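Local coordinates for protein cytochrome P450 (Bacillus megaterium, PDB 5L92) that binds heme b and the steroid corticosterone and probably acts as a cytochrome P450 monooxygenase that oxidises steroids, at residues 294-299 with 305-310; 55-60 with 300-305. All blocks are in the same frame, centred on the assembly; numbering follows the deposited sequence.

Contact 1. Residues 294-299 with 305-310; sequences RIVKED and KKLKAG. With HEM (protoporphyrin IX containing Fe), chain C.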
loop_
_atom_site.group_PDB
_atom_site.type_symbol
_atom_site.label_atom_id
_atom_site.label_comp_id
_atom_site.label_asym_id
_atom_site.label_seq_id
_atom_site.Cartn_x
_atom_site.Cartn_y
_atom_site.Cartn_z
ATOM N N ARG A 294 7.806 -5.351 12.679
ATOM C CA ARG A 294 7.464 -6.444 13.574
ATOM C C ARG A 294 8.156 -6.192 14.912
ATOM O O ARG A 294 9.098 -5.398 15.010
ATOM C CB ARG A 294 7.862 -7.812 13.010
ATOM C CG ARG A 294 7.168 -8.240 11.664
ATOM C CD ARG A 294 5.714 -8.488 11.904
ATOM N NE ARG A 294 4.967 -9.140 10.814
ATOM C CZ ARG A 294 4.261 -8.506 9.891
ATOM N NH1 ARG A 294 4.238 -7.178 9.823
ATOM N NH2 ARG A 294 3.604 -9.205 9.001
ATOM N N ILE A 295 7.682 -6.893 15.932
ATOM C CA ILE A 295 8.218 -6.847 17.291
ATOM C C ILE A 295 8.600 -8.260 17.658
ATOM O O ILE A 295 7.790 -9.178 17.509
ATOM C CB ILE A 295 7.187 -6.336 18.312
ATOM C CG1 ILE A 295 6.492 -5.068 17.812
ATOM C CG2 ILE A 295 7.835 -6.166 19.697
ATOM C CD1 ILE A 295 7.296 -3.840 17.958
ATOM N N VAL A 296 9.802 -8.429 18.190
ATOM C CA VAL A 296 10.244 -9.758 18.590
ATOM C C VAL A 296 9.493 -10.156 19.853
ATOM O O VAL A 296 9.569 -9.470 20.874
ATOM C CB VAL A 296 11.758 -9.794 18.816
ATOM C CG1 VAL A 296 12.190 -11.194 19.237
ATOM C CG2 VAL A 296 12.465 -9.330 17.563
ATOM N N LYS A 297 8.785 -11.278 19.794
ATOM C CA LYS A 297 8.022 -11.758 20.942
ATOM C C LYS A 297 8.920 -12.510 21.920
ATOM O O LYS A 297 8.727 -12.416 23.138
ATOM C CB LYS A 297 6.846 -12.633 20.436
ATOM C CG LYS A 297 5.768 -13.003 21.460
ATOM C CD LYS A 297 4.332 -12.615 21.025
ATOM C CE LYS A 297 3.798 -13.405 19.797
ATOM N NZ LYS A 297 3.313 -14.790 20.090
ATOM N N GLU A 298 9.936 -13.202 21.408
ATOM C CA GLU A 298 10.862 -13.994 22.208
ATOM C C GLU A 298 12.204 -14.050 21.485
ATOM O O GLU A 298 12.249 -13.953 20.260
ATOM C CB GLU A 298 10.325 -15.412 22.419
ATOM C CG GLU A 298 9.983 -16.086 21.101
ATOM C CD GLU A 298 9.308 -17.430 21.281
ATOM O OE1 GLU A 298 8.381 -17.521 22.117
ATOM O OE2 GLU A 298 9.704 -18.397 20.589
ATOM N N ASP A 299 13.299 -14.182 22.255
ATOM C CA ASP A 299 14.654 -14.240 21.693
ATOM C C ASP A 299 14.721 -15.165 20.485
ATOM O O ASP A 299 14.189 -16.275 20.501
ATOM C CB ASP A 299 15.660 -14.727 22.749
ATOM C CG ASP A 299 15.979 -13.670 23.848
ATOM O OD1 ASP A 299 15.313 -12.612 23.936
ATOM O OD2 ASP A 299 16.913 -13.916 24.650
ATOM N N LYS A 305 22.355 -13.529 13.854
ATOM C CA LYS A 305 22.244 -12.415 14.773
ATOM C C LYS A 305 21.222 -12.749 15.849
ATOM O O LYS A 305 20.272 -13.482 15.608
ATOM C CB LYS A 305 21.829 -11.152 14.024
ATOM C CG LYS A 305 22.886 -10.629 13.044
ATOM C CD LYS A 305 24.025 -9.938 13.798
ATOM C CE LYS A 305 25.130 -9.501 12.842
ATOM N NZ LYS A 305 24.820 -8.172 12.249
ATOM N N LYS A 306 21.407 -12.194 17.028
ATOM C CA LYS A 306 20.627 -12.591 18.195
ATOM C C LYS A 306 19.670 -11.456 18.546
ATOM O O LYS A 306 20.042 -10.499 19.223
ATOM C CB LYS A 306 21.554 -12.948 19.353
ATOM C CG LYS A 306 22.443 -14.144 19.022
ATOM C CD LYS A 306 23.484 -14.383 20.085
ATOM C CE LYS A 306 22.852 -14.982 21.335
ATOM N NZ LYS A 306 23.711 -14.849 22.557
ATOM N N LEU A 307 18.431 -11.582 18.094
ATOM C CA LEU A 307 17.430 -10.566 18.345
ATOM C C LEU A 307 16.812 -10.842 19.713
ATOM O O LEU A 307 16.630 -11.994 20.093
ATOM C CB LEU A 307 16.391 -10.581 17.225
ATOM C CG LEU A 307 16.833 -10.006 15.861
ATOM C CD1 LEU A 307 18.058 -10.649 15.260
ATOM C CD2 LEU A 307 15.748 -10.144 14.859
ATOM N N LYS A 308 16.552 -9.787 20.478
ATOM C CA LYS A 308 16.041 -9.922 21.836
ATOM C C LYS A 308 14.560 -9.575 21.895
ATOM O O LYS A 308 14.083 -8.685 21.175
ATOM C CB LYS A 308 16.781 -9.016 22.830
ATOM C CG LYS A 308 18.267 -9.135 22.781
ATOM C CD LYS A 308 18.716 -10.559 23.069
ATOM C CE LYS A 308 20.211 -10.608 23.262
ATOM N NZ LYS A 308 20.552 -9.773 24.458
ATOM N N ALA A 309 13.860 -10.268 22.790
ATOM C CA ALA A 309 12.474 -9.963 23.118
ATOM C C ALA A 309 12.252 -8.464 23.185
ATOM O O ALA A 309 13.009 -7.744 23.841
ATOM C CB ALA A 309 12.109 -10.619 24.465
ATOM N N GLY A 310 11.193 -7.991 22.506
ATOM C CA GLY A 310 10.831 -6.592 22.560
ATOM C C GLY A 310 11.566 -5.657 21.616
ATOM O O GLY A 310 11.194 -4.483 21.521
HETATM C CHA HEM C . -2.091 -5.881 4.289
HETATM C CHB HEM C . 0.375 -3.903 0.557
HETATM C CHC HEM C . -3.724 -2.484 -1.514
HETATM C CHD HEM C . -6.084 -4.009 2.429
HETATM C C1A HEM C . -1.077 -5.503 3.417
HETATM C C2A HEM C . 0.320 -5.848 3.564
HETATM C C3A HEM C . 0.995 -5.292 2.546
HETATM C C4A HEM C . 0.050 -4.599 1.701
HETATM C CMA HEM C . 2.513 -5.394 2.297
HETATM C CAA HEM C . 0.935 -6.692 4.713
HETATM C CBA HEM C . 0.888 -5.968 6.060
HETATM C CGA HEM C . 1.769 -6.625 7.090
HETATM O O1A HEM C . 2.171 -7.783 6.921
HETATM O O2A HEM C . 2.109 -5.990 8.102
HETATM C C1B HEM C . -0.494 -3.379 -0.370
HETATM C C2B HEM C . -0.175 -2.869 -1.696
HETATM C C3B HEM C . -1.332 -2.465 -2.247
HETATM C C4B HEM C . -2.393 -2.701 -1.288
HETATM C CMB HEM C . 1.234 -2.857 -2.321
HETATM C CAB HEM C . -1.622 -1.885 -3.647
HETATM C CBB HEM C . -0.822 -2.092 -4.705
HETATM C C1C HEM C . -4.729 -2.780 -0.622
HETATM C C2C HEM C . -6.117 -2.435 -0.773
HETATM C C3C HEM C . -6.758 -2.869 0.297
HETATM C C4C HEM C . -5.810 -3.463 1.199
HETATM C CMC HEM C . -6.785 -1.739 -1.987
HETATM C CAC HEM C . -8.264 -2.653 0.487
HETATM C CBC HEM C . -9.071 -3.695 0.664
HETATM C C1D HEM C . -5.226 -4.642 3.280
HETATM C C2D HEM C . -5.599 -5.218 4.556
HETATM C C3D HEM C . -4.494 -5.756 5.092
HETATM C C4D HEM C . -3.400 -5.507 4.159
HETATM C CMD HEM C . -7.045 -5.160 5.117
HETATM C CAD HEM C . -4.336 -6.499 6.442
HETATM C CBD HEM C . -4.471 -8.023 6.253
HETATM C CGD HEM C . -4.180 -8.824 7.507
HETATM O O1D HEM C . -4.620 -9.993 7.604
HETATM O O2D HEM C . -3.481 -8.339 8.433
HETATM N NA HEM C . -1.234 -4.742 2.267
HETATM N NB HEM C . -1.849 -3.238 -0.160
HETATM N NC HEM C . -4.575 -3.399 0.606
HETATM N ND HEM C . -3.878 -4.811 3.098
HETATM FE FE HEM C . -2.931 -4.115 1.396
#
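Two hydrogen bonds clip residues 305-310 onto the strand and turn of 294-299. G310 N gives its hydrogen to V296 O at 2.7 Å. The second uses a side chain: D299 OD1 takes the backbone N-H of A309 at 3.0 Å, and the donor sits almost in line with the C-O bond of the carboxylate. D299 has CG beside its own backbone N (chi1 -73°), which swings the carboxylate over to A309. The K308 ammonium is probably a more distant electrostatic partner, since D299 OD2 and K308 NZ lie 5.5 Å apart without touching. A weaker polar contact runs alongside, a CA-H...O approach of D299 CA to L307 O at 3.4 Å.

This is the bend where the strand 294-296 leaves the mixed P450 sheet, the chain makes the small hairpin 300-307, and strand 312-315 returns antiparallel beside 294-296; V296 and E311 continue the backbone pairing past G310.

Apolar packing across the contact pairs V296 with L307: V296 CG2 lies 4.1 Å from L307 CB, the two side chains meeting at about a right angle. Separately, V296 CB lies against the backbone carbonyl oxygen of K308, 3.5 Å from K308 O. Farther out, the A309 methyl covers the turn at K297 and E298, and I295 CG2 brushes the CA of G310.

The hydrogen bonds to the cofactor belong to the other end of the strand. R294 turns its guanidinium edge to a heme propionate in a two-pronged grip, NH2 to HEM O1A at 2.9 Å and NH1 to HEM O2A at 3.0 Å, with the carboxylate carbon in the guanidinium plane. R96, H92 and H350 also hydrogen-bond the heme.

Contact 2. Residues 55-60 with 300-305; sequences VKEVLE and VTLAGK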
loop_
_atom_site.group_PDB
_atom_site.type_symbol
_atom_site.label_atom_id
_atom_site.label_comp_id
_atom_site.label_asym_id
_atom_site.label_seq_id
_atom_site.Cartn_x
_atom_site.Cartn_y
_atom_site.Cartn_z
ATOM N N VAL A 55 13.609 -11.519 4.950
ATOM C CA VAL A 55 12.291 -10.894 4.894
ATOM C C VAL A 55 11.210 -11.967 4.938
ATOM O O VAL A 55 10.240 -11.872 5.707
ATOM C CB VAL A 55 12.165 -10.001 3.643
ATOM C CG1 VAL A 55 10.720 -9.561 3.437
ATOM C CG2 VAL A 55 13.066 -8.771 3.742
ATOM N N LYS A 56 11.382 -13.027 4.141
ATOM C CA LYS A 56 10.430 -14.128 4.119
ATOM C C LYS A 56 10.257 -14.747 5.503
ATOM O O LYS A 56 9.131 -14.985 5.943
ATOM C CB LYS A 56 10.899 -15.189 3.122
ATOM C CG LYS A 56 10.033 -16.466 3.116
ATOM C CD LYS A 56 10.371 -17.406 1.944
ATOM C CE LYS A 56 11.594 -18.271 2.237
ATOM N NZ LYS A 56 11.221 -19.384 3.157
ATOM N N GLU A 57 11.374 -15.030 6.194
ATOM C CA GLU A 57 11.311 -15.685 7.491
ATOM C C GLU A 57 10.621 -14.807 8.530
ATOM O O GLU A 57 9.800 -15.292 9.315
ATOM C CB GLU A 57 12.720 -16.053 7.940
ATOM C CG GLU A 57 12.789 -16.986 9.116
ATOM C CD GLU A 57 14.136 -17.705 9.195
ATOM O OE1 GLU A 57 15.103 -17.248 8.539
ATOM O OE2 GLU A 57 14.228 -18.735 9.900
ATOM N N VAL A 58 10.942 -13.513 8.547
ATOM C CA VAL A 58 10.326 -12.602 9.501
ATOM C C VAL A 58 8.830 -12.566 9.309
ATOM O O VAL A 58 8.070 -12.586 10.292
ATOM C CB VAL A 58 10.938 -11.194 9.394
ATOM C CG1 VAL A 58 10.023 -10.141 10.102
ATOM C CG2 VAL A 58 12.367 -11.203 10.007
ATOM N N LEU A 59 8.371 -12.483 8.046
ATOM C CA LEU A 59 6.939 -12.388 7.779
ATOM C C LEU A 59 6.205 -13.719 7.936
ATOM O O LEU A 59 5.017 -13.713 8.251
ATOM C CB LEU A 59 6.683 -11.814 6.381
ATOM C CG LEU A 59 7.068 -10.368 6.122
ATOM C CD1 LEU A 59 6.731 -9.992 4.697
ATOM C CD2 LEU A 59 6.420 -9.400 7.126
ATOM N N GLU A 60 6.859 -14.861 7.711
ATOM C CA GLU A 60 6.166 -16.133 7.920
ATOM C C GLU A 60 6.071 -16.493 9.403
ATOM O O GLU A 60 5.099 -17.125 9.830
ATOM C CB GLU A 60 6.860 -17.273 7.181
ATOM C CG GLU A 60 6.433 -17.389 5.739
ATOM C CD GLU A 60 7.286 -18.364 4.937
ATOM O OE1 GLU A 60 8.119 -19.093 5.533
ATOM O OE2 GLU A 60 7.123 -18.400 3.697
ATOM N N VAL A 300 15.421 -14.722 19.442
ATOM C CA VAL A 300 15.533 -15.512 18.229
ATOM C C VAL A 300 16.818 -15.145 17.527
ATOM O O VAL A 300 17.254 -13.993 17.556
ATOM C CB VAL A 300 14.314 -15.302 17.296
ATOM C CG1 VAL A 300 14.182 -13.822 16.874
ATOM C CG2 VAL A 300 14.439 -16.224 16.088
ATOM N N THR A 301 17.408 -16.131 16.866
ATOM C CA THR A 301 18.547 -15.928 15.999
ATOM C C THR A 301 18.036 -15.847 14.566
ATOM O O THR A 301 17.194 -16.651 14.162
ATOM C CB THR A 301 19.564 -17.051 16.192
ATOM O OG1 THR A 301 19.981 -17.051 17.565
ATOM C CG2 THR A 301 20.810 -16.865 15.269
ATOM N N LEU A 302 18.481 -14.826 13.835
ATOM C CA LEU A 302 18.043 -14.588 12.458
ATOM C C LEU A 302 19.303 -14.302 11.666
ATOM O O LEU A 302 19.992 -13.328 11.967
ATOM C CB LEU A 302 17.066 -13.406 12.353
ATOM C CG LEU A 302 16.547 -13.096 10.931
ATOM C CD1 LEU A 302 15.590 -14.195 10.470
ATOM C CD2 LEU A 302 15.872 -11.726 10.798
ATOM N N ALA A 303 19.654 -15.188 10.733
ATOM C CA ALA A 303 20.926 -15.085 9.994
ATOM C C ALA A 303 22.122 -14.876 10.933
ATOM O O ALA A 303 23.017 -14.058 10.685
ATOM C CB ALA A 303 20.848 -13.966 8.955
ATOM N N GLY A 304 22.132 -15.613 12.039
ATOM C CA GLY A 304 23.285 -15.586 12.927
ATOM C C GLY A 304 23.350 -14.408 13.873
ATOM O O GLY A 304 24.320 -14.302 14.637
ATOM N N LYS A 305 22.355 -13.529 13.854
ATOM C CA LYS A 305 22.244 -12.415 14.773
ATOM C C LYS A 305 21.222 -12.749 15.849
ATOM O O LYS A 305 20.272 -13.482 15.608
ATOM C CB LYS A 305 21.829 -11.152 14.024
ATOM C CG LYS A 305 22.886 -10.629 13.044
ATOM C CD LYS A 305 24.025 -9.938 13.798
ATOM C CE LYS A 305 25.130 -9.501 12.842
ATOM N NZ LYS A 305 24.820 -8.172 12.249
#
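L302 reaches across to the helix 52-60 and divides its two methyls between neighbouring residues there. CD2 packs on V58 CG2 at 3.6 Å, the two side chains crossing at about a right angle. CD1 lies instead against the carboxylate end of E57, 3.6 Å from OE1 and 4.0 Å from CD, so an apolar methyl is lodged beside a polar group without any hydrogen bond. E57 and L302 run past each other in opposite directions; with CG anti to the E57 backbone N (chi1 -168°) and the chain extended beyond it, the glutamate lies along the leucine.

L302 is the first residue of a type I' beta turn closing the hairpin of strands 300-302 and 305-307, where L302 and K305 exchange backbone hydrogen bonds in both directions. The contact thus sets a hairpin of the P450 beta region against a helix, with no polar bond between them.

Next outward, V49 of strand 46-49 and L307 of the partner strand also pack on L302. At the end of the helix, E60 makes a salt bridge with R347.

From the N terminus the chain first meets the helix 52-60, half of contact 2, and needs some 240 further residues, mostly helix, before 300-305 comes back to it and closes that long loop. Contact 1 is local: 294-299 and 305-310 are separated by five residues, and closing it folds the chain around the 300-307 hairpin. Segment 55-60 precedes both halves of contact 1 and 300-305 lies between them, overlapping at K305, so the contacts cross. They also touch: L307 N probably hydrogen-bonds V300 O across the hairpin, and R294 packs on V58 and L59. Together they join the hairpin, the mixed sheet and the helix that backs the heme-binding R294.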